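Long-range contacts in 2'-deoxycytidine 5'-triphosphate deaminase (Agrobacterium tumefaciens, PDB 2R9Q), which probably catalyses the hydrolytic deamination of dCTP to dUTP with release of ammonia: residues B[13-19]-B[38-43]; B[45-49]-B[157-161]; B[116-120]-B[259-263]. All blocks are in the same frame, centred on the assembly; numbering follows the deposited sequence.

Contact 1. Residues B[13-19]-B[38-43]; sequences LADGAIR and VQPASL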
loop_
_atom_site.group_PDB
_atom_site.type_symbol
_atom_site.label_atom_id
_atom_site.label_comp_id
_atom_site.label_asym_id
_atom_site.label_seq_id
_atom_site.Cartn_x
_atom_site.Cartn_y
_atom_site.Cartn_z
ATOM N N LEU B 13 -2.314 -41.973 -8.942
ATOM C CA LEU B 13 -3.549 -42.679 -8.631
ATOM C C LEU B 13 -4.773 -41.977 -9.237
ATOM O O LEU B 13 -5.016 -40.783 -9.010
ATOM C CB LEU B 13 -3.733 -42.867 -7.103
ATOM C CG LEU B 13 -2.821 -43.870 -6.356
ATOM C CD1 LEU B 13 -1.354 -43.426 -6.285
ATOM C CD2 LEU B 13 -3.376 -44.097 -4.952
ATOM N N ALA B 14 -5.537 -42.740 -10.014
ATOM C CA ALA B 14 -6.813 -42.276 -10.532
ATOM C C ALA B 14 -7.868 -42.287 -9.408
ATOM O O ALA B 14 -7.632 -42.825 -8.336
ATOM C CB ALA B 14 -7.251 -43.132 -11.749
ATOM N N ASP B 15 -9.010 -41.658 -9.653
ATOM C CA ASP B 15 -10.133 -41.669 -8.701
ATOM C C ASP B 15 -10.572 -43.052 -8.128
ATOM O O ASP B 15 -11.034 -43.133 -6.981
ATOM C CB ASP B 15 -11.352 -40.936 -9.296
ATOM C CG ASP B 15 -11.625 -41.293 -10.737
ATOM O OD1 ASP B 15 -11.056 -42.285 -11.222
ATOM O OD2 ASP B 15 -12.408 -40.572 -11.388
ATOM N N GLY B 16 -10.444 -44.121 -8.919
ATOM C CA GLY B 16 -10.830 -45.448 -8.470
ATOM C C GLY B 16 -9.932 -45.881 -7.338
ATOM O O GLY B 16 -10.394 -46.368 -6.319
ATOM N N ALA B 17 -8.639 -45.725 -7.552
ATOM C CA ALA B 17 -7.625 -45.926 -6.540
ATOM C C ALA B 17 -7.793 -45.012 -5.325
ATOM O O ALA B 17 -7.627 -45.454 -4.197
ATOM C CB ALA B 17 -6.242 -45.753 -7.152
ATOM N N ILE B 18 -8.109 -43.740 -5.542
ATOM C CA ILE B 18 -8.308 -42.815 -4.420
ATOM C C ILE B 18 -9.481 -43.326 -3.586
ATOM O O ILE B 18 -9.418 -43.360 -2.367
ATOM C CB ILE B 18 -8.562 -41.330 -4.860
ATOM C CG1 ILE B 18 -7.334 -40.728 -5.548
ATOM C CG2 ILE B 18 -8.931 -40.471 -3.629
ATOM C CD1 ILE B 18 -7.608 -39.441 -6.311
ATOM N N ARG B 19 -10.548 -43.726 -4.264
ATOM C CA ARG B 19 -11.691 -44.318 -3.594
ATOM C C ARG B 19 -11.354 -45.632 -2.871
ATOM O O ARG B 19 -11.826 -45.850 -1.790
ATOM C CB ARG B 19 -12.840 -44.505 -4.582
ATOM C CG ARG B 19 -13.595 -43.206 -4.796
ATOM C CD ARG B 19 -14.817 -43.394 -5.588
ATOM N NE ARG B 19 -14.562 -43.149 -6.993
ATOM C CZ ARG B 19 -14.977 -42.091 -7.683
ATOM N NH1 ARG B 19 -15.684 -41.118 -7.133
ATOM N NH2 ARG B 19 -14.660 -42.006 -8.965
ATOM N N VAL B 38 -13.814 -36.531 -5.337
ATOM C CA VAL B 38 -12.710 -37.221 -5.999
ATOM C C VAL B 38 -12.706 -36.823 -7.474
ATOM O O VAL B 38 -13.690 -37.015 -8.198
ATOM C CB VAL B 38 -12.797 -38.763 -5.844
ATOM C CG1 VAL B 38 -11.566 -39.443 -6.457
ATOM C CG2 VAL B 38 -12.989 -39.158 -4.346
ATOM N N GLN B 39 -11.612 -36.208 -7.889
ATOM C CA GLN B 39 -11.430 -35.792 -9.248
ATOM C C GLN B 39 -10.732 -36.957 -9.941
ATOM O O GLN B 39 -10.297 -37.906 -9.269
ATOM C CB GLN B 39 -10.616 -34.486 -9.313
ATOM C CG GLN B 39 -11.139 -33.338 -8.440
ATOM C CD GLN B 39 -12.542 -32.951 -8.767
ATOM O OE1 GLN B 39 -12.990 -33.093 -9.901
ATOM N NE2 GLN B 39 -13.270 -32.489 -7.767
ATOM N N PRO B 40 -10.656 -36.914 -11.285
ATOM C CA PRO B 40 -9.963 -37.942 -12.078
ATOM C C PRO B 40 -8.539 -38.319 -11.602
ATOM O O PRO B 40 -8.213 -39.489 -11.606
ATOM C CB PRO B 40 -9.948 -37.334 -13.478
ATOM C CG PRO B 40 -11.113 -36.441 -13.523
ATOM C CD PRO B 40 -11.285 -35.895 -12.153
ATOM N N ALA B 41 -7.724 -37.347 -11.167
ATOM C CA ALA B 41 -6.334 -37.592 -10.725
ATOM C C ALA B 41 -5.906 -36.812 -9.455
ATOM O O ALA B 41 -4.714 -36.512 -9.269
ATOM C CB ALA B 41 -5.393 -37.301 -11.854
ATOM N N SER B 42 -6.889 -36.507 -8.593
ATOM C CA SER B 42 -6.684 -35.779 -7.336
ATOM C C SER B 42 -7.946 -35.839 -6.484
ATOM O O SER B 42 -8.997 -36.285 -6.924
ATOM C CB SER B 42 -6.301 -34.313 -7.592
ATOM O OG SER B 42 -7.260 -33.665 -8.421
ATOM N N LEU B 43 -7.823 -35.393 -5.248
ATOM C CA LEU B 43 -8.923 -35.264 -4.327
ATOM C C LEU B 43 -8.965 -33.860 -3.700
ATOM O O LEU B 43 -7.987 -33.371 -3.153
ATOM C CB LEU B 43 -8.773 -36.336 -3.256
ATOM C CG LEU B 43 -9.583 -36.266 -1.965
ATOM C CD1 LEU B 43 -11.015 -36.731 -2.142
ATOM C CD2 LEU B 43 -8.838 -37.033 -0.912
HETATM O O HOH W 1 -4.182 -38.566 -7.201
HETATM O O HOH W 2 -13.980 -38.659 -10.606
#
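Val38 and Ile18 bury the largest areas of this contact, 80 and 74 Å², between the first turn of a helix and the beta hairpin of the weakly bonded strand 38-39 and strand 42-46, in the N-terminal dUTPase-like domain. Both point their CA-to-CB bonds at the opposing segment. Ile18 CB lies 3.9 Å from Val38 CG1, and Ile18 CD1 reaches 3.5 Å from Ser42 O. Val38 also meets Asp15, its CG1 3.2 Å from Asp15 CB, while the Arg19 guanidinium places one face over Val38 CB, 3.9 Å from Arg19 NH1. Pro40, with 44 Å² buried, contributes its carbonyl: Asp15 N donates to Pro40 O at 3.0 Å with a 140° angle, just after the N-cap residue Ala14. This donor is at the helix start, where no preceding turn can supply an acceptor. A water bridges Asp15 OD2 (2.6 Å) and Val38 O (2.9 Å); Asp15 also accepts from the backbone of Glu345 and Gly346, and Arg19 pairs with Glu345. Strand 162-170 binds the backbone of Leu13 and Leu43, while Leu27 of strand 27-28 packs on Ile18 and Leu43.

Contact 2. Residues B[45-49]-B[157-161]; sequences LRLGS and VRRGS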
loop_
_atom_site.group_PDB
_atom_site.type_symbol
_atom_site.label_atom_id
_atom_site.label_comp_id
_atom_site.label_asym_id
_atom_site.label_seq_id
_atom_site.Cartn_x
_atom_site.Cartn_y
_atom_site.Cartn_z
ATOM N N LEU B 45 -9.858 -31.302 -0.799
ATOM C CA LEU B 45 -9.729 -31.298 0.638
ATOM C C LEU B 45 -10.715 -30.296 1.217
ATOM O O LEU B 45 -10.912 -29.225 0.667
ATOM C CB LEU B 45 -8.297 -30.932 1.054
ATOM C CG LEU B 45 -7.153 -31.822 0.591
ATOM C CD1 LEU B 45 -5.827 -31.048 0.781
ATOM C CD2 LEU B 45 -7.177 -33.165 1.326
ATOM N N ARG B 46 -11.324 -30.660 2.331
ATOM C CA ARG B 46 -12.345 -29.870 2.961
ATOM C C ARG B 46 -11.858 -29.338 4.289
ATOM O O ARG B 46 -11.212 -30.039 5.040
ATOM C CB ARG B 46 -13.605 -30.711 3.223
ATOM C CG ARG B 46 -14.293 -31.299 2.013
ATOM C CD ARG B 46 -15.443 -32.192 2.412
ATOM N NE ARG B 46 -15.015 -33.486 2.968
ATOM C CZ ARG B 46 -15.855 -34.476 3.285
ATOM N NH1 ARG B 46 -15.396 -35.604 3.796
ATOM N NH2 ARG B 46 -17.154 -34.349 3.083
ATOM N N LEU B 47 -12.235 -28.100 4.568
ATOM C CA LEU B 47 -12.040 -27.474 5.872
ATOM C C LEU B 47 -12.848 -28.144 6.973
ATOM O O LEU B 47 -14.026 -28.548 6.786
ATOM C CB LEU B 47 -12.414 -25.974 5.847
ATOM C CG LEU B 47 -11.864 -25.066 4.739
ATOM C CD1 LEU B 47 -12.245 -23.607 5.009
ATOM C CD2 LEU B 47 -10.372 -25.257 4.555
ATOM N N GLY B 48 -12.184 -28.262 8.113
ATOM C CA GLY B 48 -12.804 -28.642 9.369
ATOM C C GLY B 48 -13.619 -27.493 9.979
ATOM O O GLY B 48 -13.933 -26.517 9.306
ATOM N N SER B 49 -13.962 -27.652 11.256
ATOM C CA SER B 49 -14.834 -26.726 12.000
ATOM C C SER B 49 -14.160 -25.520 12.698
ATOM O O SER B 49 -14.852 -24.646 13.179
ATOM C CB SER B 49 -15.593 -27.525 13.062
ATOM O OG SER B 49 -16.305 -28.606 12.482
ATOM N N VAL B 157 -15.742 -18.731 4.276
ATOM C CA VAL B 157 -15.492 -20.175 4.310
ATOM C C VAL B 157 -16.202 -20.822 5.478
ATOM O O VAL B 157 -16.582 -20.164 6.430
ATOM C CB VAL B 157 -13.958 -20.542 4.353
ATOM C CG1 VAL B 157 -13.212 -19.832 3.227
ATOM C CG2 VAL B 157 -13.326 -20.296 5.753
ATOM N N ARG B 158 -16.365 -22.128 5.402
ATOM C CA ARG B 158 -17.003 -22.885 6.442
ATOM C C ARG B 158 -16.573 -24.332 6.383
ATOM O O ARG B 158 -15.836 -24.744 5.480
ATOM C CB ARG B 158 -18.523 -22.803 6.297
ATOM C CG ARG B 158 -19.029 -23.298 4.934
ATOM C CD ARG B 158 -20.493 -23.152 4.820
ATOM N NE ARG B 158 -20.926 -21.768 4.916
ATOM C CZ ARG B 158 -20.906 -20.905 3.909
ATOM N NH1 ARG B 158 -20.451 -21.264 2.728
ATOM N NH2 ARG B 158 -21.344 -19.664 4.084
ATOM N N ARG B 159 -17.075 -25.107 7.346
ATOM C CA ARG B 159 -16.846 -26.537 7.380
ATOM C C ARG B 159 -17.327 -27.091 6.045
ATOM O O ARG B 159 -18.430 -26.818 5.622
ATOM C CB ARG B 159 -17.543 -27.184 8.560
ATOM C CG ARG B 159 -17.286 -28.658 8.658
ATOM C CD ARG B 159 -18.127 -29.338 9.715
ATOM N NE ARG B 159 -18.001 -30.805 9.632
ATOM C CZ ARG B 159 -17.001 -31.519 10.155
ATOM N NH1 ARG B 159 -16.011 -30.933 10.828
ATOM N NH2 ARG B 159 -16.985 -32.835 10.018
ATOM N N GLY B 160 -16.447 -27.824 5.383
ATOM C CA GLY B 160 -16.704 -28.354 4.063
ATOM C C GLY B 160 -16.109 -27.635 2.870
ATOM O O GLY B 160 -16.035 -28.209 1.812
ATOM N N SER B 161 -15.695 -26.382 3.032
ATOM C CA SER B 161 -15.175 -25.592 1.926
ATOM C C SER B 161 -13.975 -26.294 1.312
ATOM O O SER B 161 -13.193 -26.923 2.007
ATOM C CB SER B 161 -14.855 -24.150 2.348
ATOM O OG SER B 161 -16.020 -23.428 2.701
#
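A type II beta turn, Arg158 to Ser161, docks on the end of strand 42-46 within the N-terminal dUTPase-like domain. Its backbone supports the assignment: Arg159 at -56/127 and Gly160 at 100/-18 occupy the two central positions, and Ser161 N bonds to Arg158 O at 2.9 Å. At Gly160 a CB would be jammed against the preceding carbonyl oxygen, which explains the glycine.

Two backbone hydrogen bonds join the segments, both through Leu47: its N donates to Ser161 O (3.0 Å, 160°), and its O accepts from Gly160 N (2.9 Å, 172°). CA-H...O contacts flank them, from Arg46 CA to Ser161 O at 3.2 Å and from Arg159 CA to Gly48 O at 3.5 Å.

Apolar packing centres on Leu47, which buries 92 Å²; its CD1 lies 3.6 Å from Val157 CG2 and 3.8 Å from Ser161 CB. Val94 and Leu163 also touch this side chain.

The polar side chains look largely elsewhere. Arg46 bonds to Ser29 and pairs with Glu98, Arg158 pairs with Asp231 and Asp229, and Ser161 OG bonds to Asp231. Arg159, in an extended conformation, pairs with Glu30 and reaches across the contact as well: its NH1 donates to Ser49 OG at 2.9 Å with a 137° angle, the hydroxyl lying near the guanidinium plane.

Contact 3. Residues B[116-120]-B[259-263]; sequences TGRLD and EFYIL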
loop_
_atom_site.group_PDB
_atom_site.type_symbol
_atom_site.label_atom_id
_atom_site.label_comp_id
_atom_site.label_asym_id
_atom_site.label_seq_id
_atom_site.Cartn_x
_atom_site.Cartn_y
_atom_site.Cartn_z
ATOM N N THR B 116 -9.739 -21.338 -6.721
ATOM C CA THR B 116 -9.045 -20.712 -5.604
ATOM C C THR B 116 -8.116 -19.641 -6.122
ATOM O O THR B 116 -8.049 -18.571 -5.554
ATOM C CB THR B 116 -8.324 -21.757 -4.712
ATOM O OG1 THR B 116 -9.302 -22.644 -4.183
ATOM C CG2 THR B 116 -7.561 -21.121 -3.517
ATOM N N GLY B 117 -7.423 -19.926 -7.217
ATOM C CA GLY B 117 -6.540 -18.969 -7.814
ATOM C C GLY B 117 -7.261 -17.773 -8.399
ATOM O O GLY B 117 -6.755 -16.664 -8.337
ATOM N N ARG B 118 -8.451 -17.994 -8.967
ATOM C CA ARG B 118 -9.214 -16.898 -9.553
ATOM C C ARG B 118 -9.656 -15.874 -8.507
ATOM O O ARG B 118 -10.028 -14.754 -8.867
ATOM C CB ARG B 118 -10.464 -17.376 -10.280
ATOM C CG ARG B 118 -10.337 -18.509 -11.248
ATOM C CD ARG B 118 -9.569 -18.225 -12.511
ATOM N NE ARG B 118 -9.234 -19.512 -13.140
ATOM C CZ ARG B 118 -9.951 -20.137 -14.061
ATOM N NH1 ARG B 118 -11.036 -19.593 -14.581
ATOM N NH2 ARG B 118 -9.551 -21.318 -14.488
ATOM N N LEU B 119 -9.636 -16.256 -7.229
ATOM C CA LEU B 119 -9.991 -15.372 -6.159
ATOM C C LEU B 119 -8.762 -14.894 -5.423
ATOM O O LEU B 119 -8.895 -14.290 -4.363
ATOM C CB LEU B 119 -10.913 -16.061 -5.173
ATOM C CG LEU B 119 -12.428 -16.084 -5.359
ATOM C CD1 LEU B 119 -12.843 -16.100 -6.797
ATOM C CD2 LEU B 119 -13.003 -17.287 -4.604
ATOM N N ASP B 120 -7.587 -15.198 -5.964
ATOM C CA ASP B 120 -6.302 -14.733 -5.433
ATOM C C ASP B 120 -6.113 -15.105 -3.957
ATOM O O ASP B 120 -5.694 -14.272 -3.163
ATOM C CB ASP B 120 -6.202 -13.208 -5.649
ATOM C CG ASP B 120 -4.777 -12.657 -5.619
ATOM O OD1 ASP B 120 -3.775 -13.322 -6.001
ATOM O OD2 ASP B 120 -4.684 -11.485 -5.236
ATOM N N GLU B 259 -1.506 -5.602 -8.262
ATOM C CA GLU B 259 -2.698 -6.137 -8.856
ATOM C C GLU B 259 -2.611 -7.636 -9.159
ATOM O O GLU B 259 -1.571 -8.242 -9.152
ATOM C CB GLU B 259 -3.028 -5.351 -10.120
ATOM C CG GLU B 259 -3.219 -3.831 -9.935
ATOM C CD GLU B 259 -4.435 -3.438 -9.111
ATOM O OE1 GLU B 259 -5.542 -4.014 -9.291
ATOM O OE2 GLU B 259 -4.305 -2.504 -8.293
ATOM N N PHE B 260 -3.747 -8.262 -9.396
ATOM C CA PHE B 260 -3.709 -9.604 -9.969
ATOM C C PHE B 260 -4.570 -9.665 -11.200
ATOM O O PHE B 260 -5.560 -8.969 -11.307
ATOM C CB PHE B 260 -3.993 -10.673 -8.892
ATOM C CG PHE B 260 -5.352 -11.248 -8.902
ATOM C CD1 PHE B 260 -5.547 -12.541 -9.356
ATOM C CD2 PHE B 260 -6.421 -10.534 -8.390
ATOM C CE1 PHE B 260 -6.779 -13.094 -9.370
ATOM C CE2 PHE B 260 -7.680 -11.077 -8.374
ATOM C CZ PHE B 260 -7.874 -12.366 -8.862
ATOM N N TYR B 261 -4.108 -10.451 -12.152
ATOM C CA TYR B 261 -4.619 -10.488 -13.493
ATOM C C TYR B 261 -5.029 -11.921 -13.846
ATOM O O TYR B 261 -4.286 -12.858 -13.612
ATOM C CB TYR B 261 -3.569 -9.969 -14.496
ATOM C CG TYR B 261 -3.135 -8.527 -14.296
ATOM C CD1 TYR B 261 -3.751 -7.499 -14.997
ATOM C CD2 TYR B 261 -2.154 -8.197 -13.397
ATOM C CE1 TYR B 261 -3.398 -6.185 -14.804
ATOM C CE2 TYR B 261 -1.788 -6.889 -13.200
ATOM C CZ TYR B 261 -2.409 -5.854 -13.914
ATOM O OH TYR B 261 -2.015 -4.489 -13.729
ATOM N N ILE B 262 -6.219 -12.087 -14.412
ATOM C CA ILE B 262 -6.640 -13.381 -14.954
ATOM C C ILE B 262 -6.525 -13.263 -16.463
ATOM O O ILE B 262 -7.214 -12.471 -17.099
ATOM C CB ILE B 262 -8.096 -13.794 -14.554
ATOM C CG1 ILE B 262 -8.221 -13.953 -13.043
ATOM C CG2 ILE B 262 -8.497 -15.081 -15.236
ATOM C CD1 ILE B 262 -9.668 -13.952 -12.561
ATOM N N LEU B 263 -5.636 -14.080 -17.009
ATOM C CA LEU B 263 -5.258 -14.019 -18.394
ATOM C C LEU B 263 -5.304 -15.400 -19.032
ATOM O O LEU B 263 -5.487 -16.419 -18.352
ATOM C CB LEU B 263 -3.864 -13.383 -18.525
ATOM C CG LEU B 263 -3.694 -11.938 -18.045
ATOM C CD1 LEU B 263 -2.221 -11.600 -18.024
ATOM C CD2 LEU B 263 -4.498 -10.964 -18.915
#
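Phe260 has an off-well chi1 of 102° and a ring that packs against the C-terminal end of helix 114-118 and the residues just after it. Asp120 CB stands 3.5 Å from the centroid of the Phe260 ring and 4° off its normal, a CH-pi contact almost directly over the face. The ring edge meets backbone, with Phe260 CZ 3.2 Å from Arg118 O. Asp120 has positive phi and psi (55/45), a left-handed helical conformation in which its CA-to-CB bond points toward Phe260; its t rotamer leaves the carboxylate bonded to Thr152 and Tyr293 and paired with Arg318. Ile262, in the mt rotamer, brings CD1 to 4.2 Å from Arg118 CB. Arg118 starts with two m angles, then extends through a t chi3, and its NH1 bonds to the backbone of the bound peptide. No hydrogen bond joins the two segments, which belong to different dUTPase-like domains. The helix end and the turn after it meet Phe260 and the start of strand 261-269, with Val314 of strand 311-319 and Trp242 of strand 242-246 touching Ile262.

In the fold
All three contacts are mainly buried, none a surface patch, yet their chemistry differs. Contacts 1 and 2 lie within the N-terminal domain and share strand 42-46, whose two ends they use; their centres are 20 Å apart. Contact 1 has one direct backbone hydrogen bond and a water bridge from the Asp15 carboxylate, contact 2 two backbone bonds and a side-chain bond from Arg159 to Ser49. Contact 3, at 12 Å the nearest to the chain centre, buries the least, 230 Å² against 355 and 374 Å²; its two segments meet by packing alone, while Asp120 adds a salt bridge to Arg318 across the domains. It lies across the chain centre from contact 1, and its segments alternate along the chain with those of contact 2.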